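Local coordinates for transglutaminase-like domain-containing protein (Streptococcus suis, PDB 4XZ7), which probably acts as a transglutaminase, crosslinking or modifying protein glutamine side chains, and serves as an antiphagocytic virulence factor, at residues N133-L138 with L143-N148; T297-Y302 with G335-D340. All coordinates share one frame; numbering follows the deposited sequence.

Contact 1. Residues N133-L138 with L143-N148; sequences NKRQLL and LGTAEN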
loop_
_atom_site.group_PDB
_atom_site.type_symbol
_atom_site.label_atom_id
_atom_site.label_comp_id
_atom_site.label_asym_id
_atom_site.label_seq_id
_atom_site.Cartn_x
_atom_site.Cartn_y
_atom_site.Cartn_z
ATOM N N ASN B 133 6.413 5.286 -30.913
ATOM C CA ASN B 133 7.407 6.334 -30.625
ATOM C C ASN B 133 6.986 7.163 -29.408
ATOM O O ASN B 133 7.799 7.446 -28.501
ATOM C CB ASN B 133 7.619 7.270 -31.826
ATOM C CG ASN B 133 8.339 6.590 -33.003
ATOM O OD1 ASN B 133 9.040 5.592 -32.834
ATOM N ND2 ASN B 133 8.161 7.147 -34.209
ATOM N N LYS B 134 5.719 7.566 -29.397
ATOM C CA LYS B 134 5.210 8.373 -28.299
ATOM C C LYS B 134 5.207 7.549 -27.014
ATOM O O LYS B 134 5.531 8.061 -25.945
ATOM C CB LYS B 134 3.793 8.918 -28.582
ATOM C CG LYS B 134 3.288 9.759 -27.405
ATOM C CD LYS B 134 2.003 10.529 -27.635
ATOM C CE LYS B 134 1.723 11.418 -26.409
ATOM N NZ LYS B 134 0.350 12.039 -26.304
ATOM N N ARG B 135 4.835 6.282 -27.110
ATOM C CA ARG B 135 4.830 5.427 -25.923
ATOM C C ARG B 135 6.259 5.191 -25.402
ATOM O O ARG B 135 6.485 5.082 -24.204
ATOM C CB ARG B 135 4.133 4.107 -26.230
ATOM C CG ARG B 135 2.644 4.306 -26.479
ATOM C CD ARG B 135 1.943 3.027 -26.936
ATOM N NE ARG B 135 0.511 3.274 -27.101
ATOM C CZ ARG B 135 -0.360 3.335 -26.094
ATOM N NH1 ARG B 135 0.045 3.169 -24.834
ATOM N NH2 ARG B 135 -1.641 3.576 -26.347
ATOM N N GLN B 136 7.224 5.131 -26.313
ATOM C CA GLN B 136 8.609 4.990 -25.915
ATOM C C GLN B 136 9.054 6.245 -25.145
ATOM O O GLN B 136 9.749 6.136 -24.128
ATOM C CB GLN B 136 9.499 4.751 -27.138
ATOM C CG GLN B 136 10.874 4.217 -26.812
ATOM C CD GLN B 136 10.846 2.792 -26.307
ATOM O OE1 GLN B 136 10.680 1.845 -27.089
ATOM N NE2 GLN B 136 11.037 2.621 -25.006
ATOM N N LEU B 137 8.642 7.422 -25.613
ATOM C CA LEU B 137 8.995 8.649 -24.911
ATOM C C LEU B 137 8.299 8.749 -23.533
ATOM O O LEU B 137 8.884 9.249 -22.548
ATOM C CB LEU B 137 8.654 9.865 -25.778
ATOM C CG LEU B 137 9.556 10.069 -26.996
ATOM C CD1 LEU B 137 8.970 11.143 -27.917
ATOM C CD2 LEU B 137 10.954 10.471 -26.544
ATOM N N LEU B 138 7.057 8.271 -23.464
ATOM C CA LEU B 138 6.349 8.256 -22.184
ATOM C C LEU B 138 7.130 7.385 -21.209
ATOM O O LEU B 138 7.422 7.808 -20.077
ATOM C CB LEU B 138 4.915 7.747 -22.338
ATOM C CG LEU B 138 3.903 8.726 -22.928
ATOM C CD1 LEU B 138 2.605 7.993 -23.237
ATOM C CD2 LEU B 138 3.633 9.929 -21.997
ATOM N N LEU B 143 6.368 7.217 -17.483
ATOM C CA LEU B 143 4.910 7.265 -17.549
ATOM C C LEU B 143 4.354 6.148 -18.420
ATOM O O LEU B 143 5.069 5.587 -19.257
ATOM C CB LEU B 143 4.441 8.607 -18.102
ATOM C CG LEU B 143 4.905 9.877 -17.389
ATOM C CD1 LEU B 143 4.617 11.139 -18.232
ATOM C CD2 LEU B 143 4.244 9.985 -15.997
ATOM N N GLY B 144 3.073 5.846 -18.225
ATOM C CA GLY B 144 2.330 4.940 -19.090
ATOM C C GLY B 144 0.942 5.492 -19.344
ATOM O O GLY B 144 0.533 6.494 -18.748
ATOM N N THR B 145 0.199 4.836 -20.230
ATOM C CA THR B 145 -1.123 5.312 -20.640
ATOM C C THR B 145 -1.766 4.137 -21.342
ATOM O O THR B 145 -1.063 3.301 -21.913
ATOM C CB THR B 145 -1.054 6.551 -21.570
ATOM O OG1 THR B 145 -2.286 7.276 -21.519
ATOM C CG2 THR B 145 -0.811 6.128 -23.001
ATOM N N ALA B 146 -3.087 4.030 -21.257
ATOM C CA ALA B 146 -3.748 2.824 -21.735
ATOM C C ALA B 146 -3.396 2.557 -23.200
ATOM O O ALA B 146 -3.167 3.482 -23.992
ATOM C CB ALA B 146 -5.248 2.928 -21.556
ATOM N N GLU B 147 -3.386 1.282 -23.542
ATOM C CA GLU B 147 -2.950 0.824 -24.850
ATOM C C GLU B 147 -3.988 1.091 -25.920
ATOM O O GLU B 147 -5.153 1.375 -25.612
ATOM C CB GLU B 147 -2.638 -0.667 -24.779
ATOM C CG GLU B 147 -1.703 -1.002 -23.608
ATOM C CD GLU B 147 -0.333 -0.318 -23.709
ATOM O OE1 GLU B 147 0.102 0.289 -22.696
ATOM O OE2 GLU B 147 0.308 -0.400 -24.792
ATOM N N ASN B 148 -3.553 0.992 -27.175
ATOM C CA ASN B 148 -4.445 1.143 -28.316
ATOM C C ASN B 148 -5.378 -0.041 -28.417
ATOM O O ASN B 148 -4.956 -1.169 -28.226
ATOM C CB ASN B 148 -3.642 1.252 -29.615
ATOM C CG ASN B 148 -2.714 2.445 -29.628
ATOM O OD1 ASN B 148 -3.035 3.510 -29.066
ATOM N ND2 ASN B 148 -1.556 2.286 -30.277
HETATM O O HOH W 1 2.322 2.421 -23.750
#
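Leu138 and Leu143 face each other where helix 132-140 gives way, across a short connection, to strand 143-144. Leu143 N donates to Leu138 O at 2.9 Å, so one backbone bond ties the start of the strand to the last turn of the helix. From there residues 143-148 run back along the helix and bring two successive carbonyls, Thr145 O and Ala146 O, and then the side-chain oxygen Asn148 OD1 to Arg135. The leucine side chains cross at nearly a right angle, Leu138 CD2 lying 4.1 Å from Leu143 CD1, while the other Leu138 methyl, CD1, meets Thr145 CG2 at 3.9 Å. Thr145 turns its hydroxyl elsewhere, to Thr164 O on strand 157-167.

Arg135 shows how a single side chain can organise a loop. Its chain leaves the helix with CG anti to the carbonyl carbon (chi1 -68°) and then stretches out to NE, which delivers the guanidinium to the loop. Around its edge, Arg135 NH2 donates almost straight (165°) to Ala146 O at 2.8 Å and, at 3.1 Å, to Asn148 OD1, which it meets from above an amide plane set 80° from the guanidinium. Arg135 NH1 bonds Thr145 O at 3.1 Å and a water at 2.6 Å; that water donates to Glu147 OE1. NE goes to Leu130 O, and Asn148 OD1 also accepts from Leu130 N. Glu147 OE2 sits over one guanidinium face, 3.6 Å from Arg135 NH1, contributing charge attraction without a hydrogen bond.

The helix also meets the second subunit, Leu137 on its Tyr361 and Leu138 on its Leu375. Through NE, NH1 and NH2 all five guanidinium N-H groups have acceptors, which should fix the group's rotation and position and pin the loop to a helix of the dimer interface.

Contact 2. Residues T297-Y302 with G335-D340; sequences TARVYY and GEDSYD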
loop_
_atom_site.group_PDB
_atom_site.type_symbol
_atom_site.label_atom_id
_atom_site.label_comp_id
_atom_site.label_asym_id
_atom_site.label_seq_id
_atom_site.Cartn_x
_atom_site.Cartn_y
_atom_site.Cartn_z
ATOM N N THR B 297 4.273 -17.657 20.605
ATOM C CA THR B 297 3.569 -18.854 21.051
ATOM C C THR B 297 2.306 -18.430 21.801
ATOM O O THR B 297 2.120 -17.242 22.058
ATOM C CB THR B 297 4.445 -19.729 21.996
ATOM O OG1 THR B 297 4.811 -18.962 23.153
ATOM C CG2 THR B 297 5.717 -20.221 21.299
ATOM N N ALA B 298 1.448 -19.383 22.170
ATOM C CA ALA B 298 0.360 -19.050 23.086
ATOM C C ALA B 298 0.708 -19.498 24.495
ATOM O O ALA B 298 1.452 -20.460 24.685
ATOM C CB ALA B 298 -0.942 -19.682 22.657
ATOM N N ARG B 299 0.183 -18.775 25.474
ATOM C CA ARG B 299 0.137 -19.240 26.847
ATOM C C ARG B 299 -1.294 -19.618 27.119
ATOM O O ARG B 299 -2.201 -18.846 26.791
ATOM C CB ARG B 299 0.605 -18.171 27.802
ATOM C CG ARG B 299 2.101 -18.026 27.833
ATOM C CD ARG B 299 2.584 -18.136 29.254
ATOM N NE ARG B 299 3.385 -19.322 29.457
ATOM C CZ ARG B 299 3.707 -19.820 30.641
ATOM N NH1 ARG B 299 4.448 -20.908 30.690
ATOM N NH2 ARG B 299 3.289 -19.245 31.765
ATOM N N VAL B 300 -1.493 -20.822 27.659
ATOM C CA VAL B 300 -2.825 -21.386 27.875
ATOM C C VAL B 300 -2.928 -21.944 29.280
ATOM O O VAL B 300 -1.987 -22.562 29.770
ATOM C CB VAL B 300 -3.151 -22.530 26.891
ATOM C CG1 VAL B 300 -4.655 -22.676 26.725
ATOM C CG2 VAL B 300 -2.504 -22.288 25.552
ATOM N N TYR B 301 -4.067 -21.747 29.925
ATOM C CA TYR B 301 -4.247 -22.281 31.267
ATOM C C TYR B 301 -4.988 -23.609 31.228
ATOM O O TYR B 301 -6.107 -23.682 30.743
ATOM C CB TYR B 301 -5.005 -21.285 32.149
ATOM C CG TYR B 301 -5.142 -21.738 33.588
ATOM C CD1 TYR B 301 -4.092 -21.586 34.485
ATOM C CD2 TYR B 301 -6.315 -22.314 34.046
ATOM C CE1 TYR B 301 -4.206 -21.999 35.806
ATOM C CE2 TYR B 301 -6.443 -22.735 35.376
ATOM C CZ TYR B 301 -5.383 -22.570 36.247
ATOM O OH TYR B 301 -5.491 -22.973 37.561
ATOM N N TYR B 302 -4.362 -24.660 31.732
ATOM C CA TYR B 302 -5.074 -25.920 31.928
ATOM C C TYR B 302 -4.355 -26.768 32.954
ATOM O O TYR B 302 -3.154 -26.572 33.216
ATOM C CB TYR B 302 -5.243 -26.686 30.608
ATOM C CG TYR B 302 -3.953 -27.021 29.872
ATOM C CD1 TYR B 302 -3.465 -26.187 28.862
ATOM C CD2 TYR B 302 -3.239 -28.177 30.172
ATOM C CE1 TYR B 302 -2.288 -26.494 28.186
ATOM C CE2 TYR B 302 -2.068 -28.495 29.498
ATOM C CZ TYR B 302 -1.595 -27.650 28.510
ATOM O OH TYR B 302 -0.430 -27.970 27.848
ATOM N N GLY B 335 5.184 -30.257 22.536
ATOM C CA GLY B 335 6.257 -29.470 23.127
ATOM C C GLY B 335 5.863 -28.579 24.296
ATOM O O GLY B 335 6.524 -27.575 24.553
ATOM N N GLU B 336 4.792 -28.951 24.995
ATOM C CA GLU B 336 4.310 -28.230 26.172
ATOM C C GLU B 336 5.450 -27.776 27.089
ATOM O O GLU B 336 6.278 -28.590 27.520
ATOM C CB GLU B 336 3.319 -29.115 26.945
ATOM C CG GLU B 336 3.014 -28.675 28.372
ATOM C CD GLU B 336 1.950 -29.549 29.055
ATOM O OE1 GLU B 336 1.015 -30.034 28.375
ATOM O OE2 GLU B 336 2.046 -29.742 30.281
ATOM N N ASP B 337 5.500 -26.468 27.337
ATOM C CA ASP B 337 6.397 -25.862 28.319
ATOM C C ASP B 337 7.865 -26.098 28.056
ATOM O O ASP B 337 8.627 -26.364 28.985
ATOM C CB ASP B 337 6.069 -26.376 29.719
ATOM C CG ASP B 337 4.764 -25.847 30.221
ATOM O OD1 ASP B 337 4.426 -24.711 29.839
ATOM O OD2 ASP B 337 4.080 -26.552 30.989
ATOM N N SER B 338 8.270 -25.995 26.801
ATOM C CA SER B 338 9.662 -26.223 26.463
ATOM C C SER B 338 10.456 -24.916 26.481
ATOM O O SER B 338 11.665 -24.908 26.222
ATOM C CB SER B 338 9.772 -26.887 25.097
ATOM O OG SER B 338 9.414 -25.981 24.078
ATOM N N TYR B 339 9.770 -23.815 26.781
ATOM C CA TYR B 339 10.410 -22.503 26.853
ATOM C C TYR B 339 10.742 -22.082 28.278
ATOM O O TYR B 339 9.996 -22.373 29.211
ATOM C CB TYR B 339 9.510 -21.437 26.223
ATOM C CG TYR B 339 9.532 -21.466 24.724
ATOM C CD1 TYR B 339 10.402 -20.647 24.004
ATOM C CD2 TYR B 339 8.697 -22.327 24.018
ATOM C CE1 TYR B 339 10.427 -20.686 22.626
ATOM C CE2 TYR B 339 8.715 -22.375 22.641
ATOM C CZ TYR B 339 9.576 -21.557 21.948
ATOM O OH TYR B 339 9.577 -21.605 20.569
ATOM N N ASP B 340 11.855 -21.376 28.440
ATOM C CA ASP B 340 12.089 -20.644 29.675
ATOM C C ASP B 340 11.178 -19.431 29.655
ATOM O O ASP B 340 10.797 -18.957 28.589
ATOM C CB ASP B 340 13.550 -20.222 29.812
ATOM C CG ASP B 340 14.465 -21.388 30.083
ATOM O OD1 ASP B 340 14.003 -22.362 30.709
ATOM O OD2 ASP B 340 15.638 -21.331 29.669
#
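Tyr302 and Glu336 make the tight end of this contact: the phenol OH donates to Glu336 OE1 at 2.6 Å. The oxygen lies at the edge of the tyrosine ring, in its plane, yet the hydroxyl comes to the carboxylate from above, 68° out of the carboxylate plane. Glu336 reaches across on an extended chain, CG anti to its backbone nitrogen (chi1 164°), and the same OE1 forms a salt bridge with Arg214. Its backbone belongs to a type II turn, Gly335 to Ser338.

Elsewhere the contact is looser, with one long salt bridge and one apolar touch of a methyl on a ring. Arg299 NH1 and Asp337 OD1 are 3.9 Å apart, their side chains crossing at about a right angle; each has closer partners, Arg299 in Thr308 and Glu362, Asp337 in His307 and Thr308. Thr297 CG2 touches the tyrosine ring at Tyr339 CE2, 3.9 Å away, while Tyr339 OH bonds Asp310. Beyond these, Gly335 and Ser338 form the solvent side of the turn.

His307, on the adjacent strand 305-309, mediates between the segments: it stacks on the Tyr302 ring, NE2 bonded to Tyr302 O and ND1 to Asp337 OD2. The chemistry therefore implies that one short hydrogen bond, with shared neighbours such as His307, holds the turn beside the sheet of the transglutaminase-like domain.

How the contacts relate
Contact 1 precedes contact 2 along the chain and lies on the opposite side of its centre: their own centres are 59 Å apart and the nearest atoms about 45 Å, so neither touches the other within one subunit. The dimer relates them differently. The helix of 133-138 packs on Tyr283 and Tyr361 of the second subunit, and in each subunit Tyr283 is on the strand paired with 297-302, while Tyr361 is next to Glu362, the salt-bridge partner of Arg299. Strand 297-302 of contact 2 lies in the transglutaminase-like region, and Tyr339 bonds Asp310, possibly the catalytic aspartate as in relatives; contact 1 instead ties a loop to a helix that packs on the second subunit.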